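Local coordinates for protein transcriptional regulator, IclR family (Ruegeria sp. TM1040, PDB 3R4K) that probably binds DNA through an N-terminal winged helix-turn-helix domain and regulates transcription, with a C-terminal domain that in this family commonly senses small molecules, at the interface of chains A and B. Coordinates in Å, arbitrary orientation; residue numbers count along the deposited sequence, not the author numbering. Chains: chain A/B, Transcriptional regulator, IclR family.

Contact 1: the interface of chains A and B. Residues chain A 64-65, 67-68, 71; chain B 104, 109, 111.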
# COMPACT_ATOMS: atom_id res chain seq x y z
N PRO A 64 -8.08 10.50 -3.36
CA PRO A 64 -8.05 9.04 -3.62
C PRO A 64 -7.12 8.55 -4.72
O PRO A 64 -6.86 7.35 -4.78
CB PRO A 64 -9.49 8.73 -4.02
CG PRO A 64 -9.99 10.02 -4.63
CD PRO A 64 -9.32 11.12 -3.87
N GLN A 65 -6.66 9.42 -5.62
CA GLN A 65 -5.83 9.00 -6.76
C GLN A 65 -4.39 8.51 -6.42
O GLN A 65 -3.76 7.91 -7.29
CB GLN A 65 -5.81 10.05 -7.87
CG GLN A 65 -7.18 10.08 -8.56
CD GLN A 65 -7.18 10.55 -9.98
OE1 GLN A 65 -7.89 11.50 -10.31
NE2 GLN A 65 -6.46 9.84 -10.86
N LEU A 67 -3.94 6.11 -4.30
CA LEU A 67 -4.11 4.69 -3.98
C LEU A 67 -3.64 3.76 -5.11
O LEU A 67 -2.96 2.76 -4.83
CB LEU A 67 -5.57 4.38 -3.59
CG LEU A 67 -6.13 5.09 -2.33
CD1 LEU A 67 -7.57 4.69 -2.14
CD2 LEU A 67 -5.34 4.76 -1.06
N ARG A 68 -3.96 4.10 -6.36
CA ARG A 68 -3.56 3.35 -7.55
C ARG A 68 -2.05 3.38 -7.72
O ARG A 68 -1.45 2.35 -8.01
CB ARG A 68 -4.23 3.93 -8.80
CG ARG A 68 -4.23 3.02 -10.03
CD ARG A 68 -4.54 3.83 -11.28
NE ARG A 68 -3.46 3.74 -12.26
CZ ARG A 68 -2.66 4.75 -12.62
NH1 ARG A 68 -2.83 5.96 -12.10
NH2 ARG A 68 -1.71 4.56 -13.52
N ALA A 71 -0.16 1.21 -5.14
CA ALA A 71 -0.25 -0.21 -5.51
C ALA A 71 0.80 -0.58 -6.57
O ALA A 71 1.41 -1.66 -6.50
CB ALA A 71 -1.65 -0.52 -6.03
N GLN B 104 -10.63 5.82 -9.79
CA GLN B 104 -9.37 6.54 -9.73
C GLN B 104 -9.48 7.57 -10.84
O GLN B 104 -9.08 7.34 -11.99
CB GLN B 104 -8.16 5.59 -9.86
CG GLN B 104 -8.00 4.58 -8.70
CD GLN B 104 -7.53 5.24 -7.43
OE1 GLN B 104 -6.34 5.40 -7.20
NE2 GLN B 104 -8.45 5.65 -6.56
N ALA B 109 -10.21 0.91 -11.09
CA ALA B 109 -9.07 0.02 -10.82
C ALA B 109 -9.37 -0.95 -9.70
O ALA B 109 -9.93 -0.56 -8.69
CB ALA B 109 -7.85 0.85 -10.46
N LEU B 111 -8.20 -2.65 -6.58
CA LEU B 111 -7.14 -2.27 -5.66
C LEU B 111 -6.93 -3.21 -4.45
O LEU B 111 -5.89 -3.11 -3.78
CB LEU B 111 -7.36 -0.82 -5.20
CG LEU B 111 -7.16 0.21 -6.32
CD1 LEU B 111 -7.69 1.57 -5.94
CD2 LEU B 111 -5.70 0.27 -6.76

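Contact 2: the interface of chains A and B. Residues chain A 9, 12; chain B 44-45, 48, 50.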
# COMPACT_ATOMS: atom_id res chain seq x y z
N LEU A 9 4.06 20.22 -4.35
CA LEU A 9 4.37 18.96 -3.70
C LEU A 9 4.85 19.15 -2.26
O LEU A 9 4.61 18.27 -1.44
CB LEU A 9 5.36 18.14 -4.53
CG LEU A 9 4.85 17.77 -5.93
CD1 LEU A 9 5.96 17.22 -6.78
CD2 LEU A 9 3.59 16.87 -5.87
N LEU A 12 2.02 18.97 0.39
CA LEU A 12 1.62 17.61 0.75
C LEU A 12 2.42 17.07 1.94
O LEU A 12 1.90 16.20 2.65
CB LEU A 12 1.77 16.64 -0.44
CG LEU A 12 0.93 16.90 -1.67
CD1 LEU A 12 1.21 15.87 -2.70
CD2 LEU A 12 -0.55 16.92 -1.33
N GLU B 44 11.50 17.21 -11.23
CA GLU B 44 10.79 17.88 -10.15
C GLU B 44 10.05 16.85 -9.30
O GLU B 44 10.06 16.95 -8.08
CB GLU B 44 9.85 18.96 -10.71
CG GLU B 44 10.55 20.29 -10.88
CD GLU B 44 9.67 21.47 -11.28
OE1 GLU B 44 9.36 21.60 -12.49
OE2 GLU B 44 9.33 22.28 -10.40
N LEU B 45 9.48 15.81 -9.94
CA LEU B 45 8.81 14.70 -9.26
C LEU B 45 9.83 13.83 -8.52
O LEU B 45 9.54 13.35 -7.43
CB LEU B 45 8.01 13.85 -10.25
CG LEU B 45 6.74 14.47 -10.81
CD1 LEU B 45 6.31 13.75 -12.09
CD2 LEU B 45 5.63 14.44 -9.79
N ALA B 48 11.03 15.36 -5.22
CA ALA B 48 9.96 15.19 -4.24
C ALA B 48 9.75 13.72 -3.81
O ALA B 48 9.00 13.48 -2.88
CB ALA B 48 8.66 15.75 -4.79
N PHE B 50 8.47 11.27 -5.76
CA PHE B 50 7.30 10.71 -6.42
C PHE B 50 7.70 9.77 -7.54
O PHE B 50 6.96 8.84 -7.86
CB PHE B 50 6.38 11.80 -6.94
CG PHE B 50 5.46 12.31 -5.87
CD1 PHE B 50 5.94 13.11 -4.84
CD2 PHE B 50 4.10 12.00 -5.89
CE1 PHE B 50 5.09 13.59 -3.85
CE2 PHE B 50 3.26 12.45 -4.88
CZ PHE B 50 3.77 13.25 -3.87

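Contact 1: the interface of chains A and B
B:Gln104 reaches out of the end of strand 97-104 and sets its carboxamide against the start of A helix 66-76, where both ends of the amide find backbone partners. On one side NE2, the amide nitrogen, donates to the carbonyl O of A:Pro64 at 2.9 Å. A:Pro64 O lies close to the amide plane of B:Gln104, but the nitrogen stands well above the carbonyl plane of the proline, 61° out of it. On the other side OE1 accepts from the backbone N of A:Arg68 at 2.8 Å, with the donor tilted 35° from the plane of the side-chain carbonyl. Held at both ends, the amide is probably kept from flipping, since the reversed group would set its oxygen in the bonding place against the proline carbonyl and its NH2 against a backbone N-H. A bend at chi2 (-72°) turns the carboxamide toward the helix start, while CG and CD lie alongside CB of A:Arg68. A:Arg68 is poorly ordered, leaving its outer chain doubtful; its contacts run through backbone and CB. CD2 of B:Leu111, from strand 107-114, rests 3.8 Å from CA of A:Arg68. A:Gln65 adds its amide end beside the backbone carbonyl of B:Gln104. The patch thus joins the loop leading into helix 66-76 and that helix's first turns to paired strands in the other subunit's C-terminal domain, probably helping to fix how the subunits sit together.

Contact 2: the interface of chains A and B
With chi1 near -60° in both, A:Leu9 and A:Leu12 carry CG anti to the carbonyl carbon, which sends their methyls from helix 4-12 toward the other chain. B:Phe50 has chi1 -83°, and its ring swings in to meet both leucines. A:Leu9 does most of the touching, and its two methyl branches divide the work. CD1 points at the end of B helix 35-47, packing on CB of B:Ala48 at 3.7 Å and approaching CD2 of B:Leu45 at 4.1 Å. The other branch, CD2, stands over one face of the B:Phe50 ring, 4.1 Å above its plane and displaced toward the rim, near CE1 and CZ. The leucine side chain runs at a slant to both B:Leu45 and the phenylalanine. A:Leu12, one helical turn further on, comes in at about a right angle to B:Phe50 and brings CD1 to within 3.8 Å of CZ, the far corner of the ring. B:Phe50 therefore meets a methyl from each of two successive turns of the same helix. Putting an alanine in place of A:Leu9 would probably take the methyl partner from B:Leu45, leave B:Ala48 a weaker contact to CB alone and uncover part of the B:Phe50 ring face, opening a gap between the chains. The contact is apolar in character, side chain against side chain, and it hides 127 Å² of protein surface. In the fold it lies within the paired helix-turn-helix domains: the N-terminal helix of A rests against the end of B helix 35-47, the recognition helix that follows helix 24-31 in the motif, and the short loop leading into strand 51-54, where the wing begins.

The centres of contact 1 and contact 2, taken over their C-alpha atoms, are about 18 Å apart, and no residue or secondary-structure element is common to the two. Contact 2 joins the DNA-binding domains of the two chains, whereas contact 1 lies where helix 66-76 of one chain meets the C-terminal domain of the other. Both recur with the chains exchanged, since the interface is two-fold symmetric. Together they tie each chain to its partner at two levels, which would probably restrict how the helix-turn-helix domains turn against the C-terminal domains and help set their spacing for DNA, if this pair is the working dimer.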